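Local coordinates for major capsid protein (Faustovirus, PDB 5J7O) that probably builds the protein shell of this large double-stranded DNA virus, as a double jelly-roll capsid subunit that associates in threes, at residues A121-D129 and T134-E143; S243-A253 and T263-I271. All blocks are in the same frame, centred on the assembly; numbering follows the deposited sequence.

Interaction 1 of 2, residues A121-D129 and T134-E143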
# COMPACT_ATOMS: atom_id res chain seq x y z
N ALA B 121 -4.42 -8.55 42.09
CA ALA B 121 -5.35 -7.92 43.01
C ALA B 121 -6.12 -6.80 42.31
O ALA B 121 -5.61 -6.15 41.40
CB ALA B 121 -4.61 -7.37 44.23
N LEU B 122 -7.35 -6.59 42.75
CA LEU B 122 -8.20 -5.55 42.18
C LEU B 122 -7.62 -4.17 42.48
O LEU B 122 -6.85 -3.99 43.43
CB LEU B 122 -9.61 -5.67 42.75
CG LEU B 122 -10.41 -6.88 42.27
CD1 LEU B 122 -11.46 -7.26 43.30
CD2 LEU B 122 -11.06 -6.60 40.92
N PRO B 123 -7.97 -3.17 41.67
CA PRO B 123 -7.48 -1.81 41.92
C PRO B 123 -8.07 -1.24 43.21
O PRO B 123 -9.04 -1.75 43.77
CB PRO B 123 -7.95 -1.02 40.70
CG PRO B 123 -8.24 -2.06 39.65
CD PRO B 123 -8.72 -3.26 40.40
N ALA B 124 -7.45 -0.16 43.67
CA ALA B 124 -7.88 0.49 44.90
C ALA B 124 -9.25 1.14 44.72
O ALA B 124 -9.81 1.20 43.62
CB ALA B 124 -6.85 1.52 45.35
N PHE B 125 -9.79 1.63 45.83
CA PHE B 125 -11.07 2.33 45.80
C PHE B 125 -10.95 3.66 45.07
O PHE B 125 -9.92 4.33 45.12
CB PHE B 125 -11.58 2.57 47.22
CG PHE B 125 -11.86 1.32 48.00
CD1 PHE B 125 -12.61 0.30 47.45
CD2 PHE B 125 -11.36 1.16 49.28
CE1 PHE B 125 -12.87 -0.86 48.16
CE2 PHE B 125 -11.61 0.01 50.00
CZ PHE B 125 -12.37 -1.01 49.44
N ILE B 126 -12.02 4.04 44.37
CA ILE B 126 -12.08 5.33 43.70
C ILE B 126 -12.85 6.30 44.58
O ILE B 126 -12.34 7.37 44.94
CB ILE B 126 -12.72 5.22 42.31
CG1 ILE B 126 -11.84 4.39 41.38
CG2 ILE B 126 -12.96 6.60 41.73
CD1 ILE B 126 -12.40 4.25 39.98
N GLY B 127 -14.08 5.94 44.93
CA GLY B 127 -14.88 6.79 45.79
C GLY B 127 -14.56 6.61 47.26
O GLY B 127 -13.93 5.64 47.68
N ALA B 128 -15.00 7.59 48.05
CA ALA B 128 -14.76 7.57 49.49
C ALA B 128 -15.88 6.89 50.27
O ALA B 128 -15.72 6.67 51.48
CB ALA B 128 -14.58 9.00 50.01
N ASP B 129 -16.98 6.53 49.62
CA ASP B 129 -18.17 6.05 50.31
C ASP B 129 -18.54 4.64 49.85
O ASP B 129 -18.26 4.24 48.72
CB ASP B 129 -19.36 6.99 50.06
CG ASP B 129 -19.06 8.42 50.44
OD1 ASP B 129 -19.46 9.33 49.69
OD2 ASP B 129 -18.43 8.64 51.49
N THR B 134 -14.49 -7.43 47.21
CA THR B 134 -14.77 -8.84 47.01
C THR B 134 -13.56 -9.50 46.37
O THR B 134 -12.62 -8.83 45.93
CB THR B 134 -16.02 -9.02 46.13
OG1 THR B 134 -17.04 -8.11 46.56
CG2 THR B 134 -16.58 -10.44 46.22
N SER B 135 -13.57 -10.83 46.34
CA SER B 135 -12.61 -11.55 45.50
C SER B 135 -12.88 -11.35 44.02
O SER B 135 -12.03 -11.71 43.20
CB SER B 135 -12.64 -13.04 45.84
OG SER B 135 -13.95 -13.57 45.75
N THR B 136 -14.04 -10.79 43.65
CA THR B 136 -14.45 -10.67 42.26
C THR B 136 -14.75 -9.25 41.81
O THR B 136 -14.96 -9.04 40.61
CB THR B 136 -15.68 -11.55 41.99
OG1 THR B 136 -16.70 -11.25 42.95
CG2 THR B 136 -15.32 -13.02 42.07
N SER B 137 -14.79 -8.27 42.71
CA SER B 137 -15.03 -6.89 42.31
C SER B 137 -14.63 -5.96 43.44
O SER B 137 -14.61 -6.34 44.62
CB SER B 137 -16.50 -6.66 41.94
OG SER B 137 -17.33 -6.68 43.09
N VAL B 138 -14.31 -4.72 43.07
CA VAL B 138 -14.03 -3.65 44.01
C VAL B 138 -15.01 -2.52 43.73
O VAL B 138 -15.10 -2.03 42.59
CB VAL B 138 -12.57 -3.17 43.91
CG1 VAL B 138 -12.16 -2.91 42.47
CG2 VAL B 138 -12.36 -1.93 44.77
N VAL B 139 -15.76 -2.11 44.75
CA VAL B 139 -16.85 -1.16 44.60
C VAL B 139 -16.64 0.00 45.56
O VAL B 139 -16.34 -0.21 46.74
CB VAL B 139 -18.22 -1.82 44.85
CG1 VAL B 139 -19.33 -0.77 44.82
CG2 VAL B 139 -18.49 -2.89 43.80
N SER B 140 -16.77 1.22 45.05
CA SER B 140 -16.77 2.43 45.86
C SER B 140 -17.81 3.38 45.29
O SER B 140 -18.41 3.12 44.24
CB SER B 140 -15.39 3.09 45.91
OG SER B 140 -14.90 3.36 44.61
N ALA B 141 -18.01 4.51 45.97
CA ALA B 141 -19.04 5.45 45.55
C ALA B 141 -18.69 6.86 46.00
O ALA B 141 -17.88 7.06 46.91
CB ALA B 141 -20.42 5.05 46.09
N THR B 142 -19.33 7.83 45.36
CA THR B 142 -19.22 9.24 45.73
C THR B 142 -20.62 9.80 45.88
O THR B 142 -21.37 9.88 44.89
CB THR B 142 -18.42 10.04 44.70
OG1 THR B 142 -17.05 9.65 44.74
CG2 THR B 142 -18.53 11.53 44.98
N GLU B 143 -20.99 10.19 47.10
CA GLU B 143 -22.28 10.80 47.33
C GLU B 143 -22.31 12.22 46.78
O GLU B 143 -21.27 12.86 46.57
CB GLU B 143 -22.61 10.82 48.82
CG GLU B 143 -22.77 9.45 49.46
CD GLU B 143 -23.05 9.55 50.95
OE1 GLU B 143 -23.03 10.68 51.49
OE2 GLU B 143 -23.28 8.50 51.59
O HOH W 1 -15.85 10.20 47.18
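Ser140 offers one hydroxyl oxygen to two successive amides of the loop 121-129, a compact example of a side chain tying an irregular loop to one face of a sheet. Its OG accepts from Ile126 N at 3.0 Å and from Gly127 N at 2.7 Å, the second bond being the straighter at 159°. Because OG stands between the backbone N and the carbonyl carbon (chi1 55°), it rises from strand 138-142 to the point where both N-H groups converge.

Val138, whose CB also points toward the loop, supplies the apolar half. Its CG2 lies 3.5 Å from CD1 of Phe125, meeting that ring obliquely, while CG1 sits 3.8 Å from CB of Leu122 and also touches the ring of Pro123. The side chains of Leu122 and Val138 lie alongside, pointing opposite ways, and CD1 of Leu122 ends 3.3 Å from the carbonyl O of Thr134.

Only at its end does the loop pair with the strand, through one antiparallel hydrogen-bonded bridge, Asp129 with Ala141, in which Asp129 N reaches Ala141 O at 2.9 Å and the return bond is weak. Asp129 OD1 then uses its anti lone pair to accept the N-H of Glu143 at 3.1 Å. A water joins Ala128 N to Thr142 OG1. Phe125 and Ile126 also pack on Val257 and Val262 of the second subunit.

Glu143 OE1 lies 4.2 Å from Asp129 OD1, a proximity that may be unfavourable and may raise the proton affinity of either acid, partly offset at Asp129 by the amide it accepts. At Gly127 a CB would run into Ala141 O; its CA makes a CA-H...O contact there instead. The chemistry thus implies a loop held by bonds to Ile126, Gly127 and Asp129, with Val138 packed against Leu122, Pro123 and Phe125.

Interaction 2 of 2, residues S243-A253 and T263-I271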
# COMPACT_ATOMS: atom_id res chain seq x y z
N SER B 243 -30.30 2.49 -3.01
CA SER B 243 -31.73 2.77 -2.86
C SER B 243 -32.31 2.25 -1.55
O SER B 243 -33.53 2.09 -1.44
CB SER B 243 -32.55 2.23 -4.03
OG SER B 243 -32.03 2.70 -5.27
N THR B 244 -31.49 1.98 -0.54
CA THR B 244 -31.99 1.62 0.78
C THR B 244 -31.01 2.12 1.83
O THR B 244 -30.00 2.76 1.52
CB THR B 244 -32.24 0.11 0.90
OG1 THR B 244 -32.96 -0.16 2.11
CG2 THR B 244 -30.93 -0.64 0.93
N THR B 245 -31.30 1.82 3.10
CA THR B 245 -30.56 2.40 4.21
C THR B 245 -30.62 1.46 5.40
O THR B 245 -31.58 0.69 5.54
CB THR B 245 -31.13 3.77 4.60
OG1 THR B 245 -30.45 4.27 5.75
CG2 THR B 245 -32.62 3.66 4.91
N PRO B 246 -29.60 1.48 6.28
CA PRO B 246 -29.74 0.79 7.57
C PRO B 246 -30.52 1.59 8.60
O PRO B 246 -31.01 1.00 9.57
CB PRO B 246 -28.28 0.60 8.01
CG PRO B 246 -27.57 1.76 7.39
CD PRO B 246 -28.24 2.01 6.07
N TRP B 247 -30.64 2.90 8.41
CA TRP B 247 -31.34 3.74 9.38
C TRP B 247 -32.84 3.46 9.35
O TRP B 247 -33.42 3.23 8.28
CB TRP B 247 -31.09 5.22 9.08
CG TRP B 247 -29.72 5.68 9.45
CD1 TRP B 247 -28.67 5.90 8.60
CD2 TRP B 247 -29.25 5.99 10.76
NE1 TRP B 247 -27.57 6.33 9.31
CE2 TRP B 247 -27.90 6.39 10.64
CE3 TRP B 247 -29.83 5.97 12.04
CZ2 TRP B 247 -27.13 6.77 11.74
CZ3 TRP B 247 -29.06 6.34 13.12
CH2 TRP B 247 -27.73 6.74 12.97
N GLY B 248 -33.45 3.48 10.53
CA GLY B 248 -34.90 3.38 10.59
C GLY B 248 -35.57 4.52 9.85
O GLY B 248 -35.04 5.63 9.75
N SER B 249 -36.75 4.23 9.31
CA SER B 249 -37.45 5.21 8.48
C SER B 249 -37.77 6.54 9.16
O SER B 249 -37.77 7.56 8.44
CB SER B 249 -38.73 4.57 7.92
OG SER B 249 -39.56 4.07 8.96
N PRO B 250 -38.06 6.63 10.46
CA PRO B 250 -38.43 7.94 11.03
C PRO B 250 -37.39 9.04 10.86
O PRO B 250 -37.75 10.22 10.96
CB PRO B 250 -38.65 7.62 12.52
CG PRO B 250 -39.11 6.22 12.52
CD PRO B 250 -38.31 5.55 11.43
N ILE B 251 -36.13 8.70 10.60
CA ILE B 251 -35.08 9.71 10.46
C ILE B 251 -34.59 9.84 9.02
O ILE B 251 -33.71 10.68 8.75
CB ILE B 251 -33.90 9.42 11.41
CG1 ILE B 251 -33.16 10.71 11.78
CG2 ILE B 251 -32.94 8.40 10.79
CD1 ILE B 251 -32.15 10.54 12.89
N VAL B 252 -35.14 9.06 8.09
CA VAL B 252 -34.62 8.98 6.73
C VAL B 252 -35.36 9.97 5.84
O VAL B 252 -36.60 9.96 5.77
CB VAL B 252 -34.74 7.55 6.19
CG1 VAL B 252 -34.45 7.52 4.70
CG2 VAL B 252 -33.80 6.62 6.93
N ALA B 253 -34.60 10.82 5.14
CA ALA B 253 -35.12 11.71 4.10
C ALA B 253 -36.21 12.63 4.65
O ALA B 253 -37.31 12.72 4.09
CB ALA B 253 -35.62 10.91 2.90
N THR B 263 -30.58 18.73 7.34
CA THR B 263 -29.19 18.40 7.60
C THR B 263 -29.10 17.49 8.82
O THR B 263 -29.57 17.85 9.91
CB THR B 263 -28.37 19.67 7.81
OG1 THR B 263 -28.90 20.41 8.91
CG2 THR B 263 -28.39 20.53 6.55
N GLY B 264 -28.49 16.33 8.65
CA GLY B 264 -28.46 15.30 9.67
C GLY B 264 -29.44 14.18 9.45
O GLY B 264 -29.40 13.18 10.18
N SER B 265 -30.33 14.31 8.47
CA SER B 265 -31.27 13.25 8.12
C SER B 265 -30.66 12.41 7.00
O SER B 265 -30.57 12.89 5.86
CB SER B 265 -32.60 13.83 7.68
OG SER B 265 -33.41 12.85 7.05
N PRO B 266 -30.22 11.18 7.27
CA PRO B 266 -29.63 10.36 6.21
C PRO B 266 -30.65 10.02 5.13
O PRO B 266 -31.86 9.96 5.38
CB PRO B 266 -29.16 9.11 6.94
CG PRO B 266 -29.97 9.07 8.19
CD PRO B 266 -30.22 10.49 8.57
N VAL B 267 -30.15 9.80 3.92
CA VAL B 267 -30.97 9.43 2.78
C VAL B 267 -30.47 8.09 2.25
O VAL B 267 -29.46 7.55 2.71
CB VAL B 267 -30.96 10.50 1.67
CG1 VAL B 267 -31.45 11.83 2.22
CG2 VAL B 267 -29.57 10.64 1.08
N ASN B 268 -31.19 7.56 1.27
CA ASN B 268 -30.80 6.30 0.65
C ASN B 268 -29.40 6.40 0.06
O ASN B 268 -28.93 7.48 -0.31
CB ASN B 268 -31.79 5.91 -0.45
CG ASN B 268 -33.13 5.45 0.11
OD1 ASN B 268 -33.20 4.86 1.19
ND2 ASN B 268 -34.20 5.71 -0.64
N ALA B 269 -28.72 5.26 -0.01
CA ALA B 269 -27.39 5.21 -0.58
C ALA B 269 -27.45 5.26 -2.10
O ALA B 269 -28.41 4.79 -2.72
CB ALA B 269 -26.65 3.95 -0.13
N ALA B 270 -26.41 5.84 -2.70
CA ALA B 270 -26.30 5.91 -4.15
C ALA B 270 -25.46 4.79 -4.74
O ALA B 270 -25.61 4.49 -5.93
CB ALA B 270 -25.73 7.26 -4.58
N ILE B 271 -24.57 4.18 -3.95
CA ILE B 271 -23.75 3.07 -4.39
C ILE B 271 -23.94 1.91 -3.43
O ILE B 271 -24.50 2.05 -2.35
CB ILE B 271 -22.25 3.45 -4.49
CG1 ILE B 271 -21.68 3.72 -3.09
CG2 ILE B 271 -22.06 4.66 -5.40
CD1 ILE B 271 -20.19 3.94 -3.08
O HOH W 2 -28.49 5.71 4.67
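Pro266 lies over one face of the Trp247 indole, with its CG 3.6 Å from the centroid of the five-membered ring and 20° off the ring normal. This CH-pi contact, offset toward the ring's rim, shows how the C-H groups of a proline ring can pack on an indole face. CG2 of Ile251 adds to it, 4.0 Å from the same Pro266 CG.

Backbone-directed bonds hold the proline in place. A chi1 of 167° swings Ser265 OG away from its own N, toward the Ile251 carbonyl, and it donates to Ile251 O at 2.8 Å; the same hydroxyl is also hydrogen-bonded to Leu254 N. The carbonyl of Pro266 accepts from Ala253 N at 2.9 Å and lies 3.2 Å from Val252 CA in a CA-H...O contact.

Farther out, the two segments are joined by a pair of main-chain bonds. Ser243 N meets Ala269 O at 3.0 Å and an almost straight 177°, and Ala269 N returns to Thr244 O at 3.2 Å. Beside them the carboxamide of Asn268 packs against the peptide joining Ser243 and Thr244. Between this pair and the indole, Thr245 OG1 accepts from Trp247 N in an ST turn and, through a water, reaches Val267 O. Hydroxyl and water both lie at the edge of the Trp247 ring, in its plane.

Tyr480 of the third subunit stacks edge-to-face with Trp247 and also packs on Pro266, while Gln509 of that subunit bonds Gly248 N and Pro246 O. The contact therefore folds the long excursion after strand 232-240 and before strand 273-280 back on itself, and presents it to strands 473-490 and 503-521 of the third subunit, with Gln160 and Gln161 of the second subunit lying against Thr244 to Ser249.

Interactions 1 and 2 follow one another along the chain and do not touch: their centres are about 45 Å apart and their nearest atoms about 31 Å. Their relation runs instead between subunits. Both touch the second subunit, interaction 2 through its Gln160 and Gln161. The excursion that interaction 2 gathers at its base continues through residues 254-262, and in the second subunit Asp256, Val257 and Val262 of this part pack on Ala124, Phe125 and Ile126 of interaction 1. Interaction 2 likewise lies on the third subunit's sheet to which its strand 138-142 belongs. The pair illustrates how a folded loop of one subunit can meet a sheet-edge loop of another, consistent with subunits that interlock in the trimer.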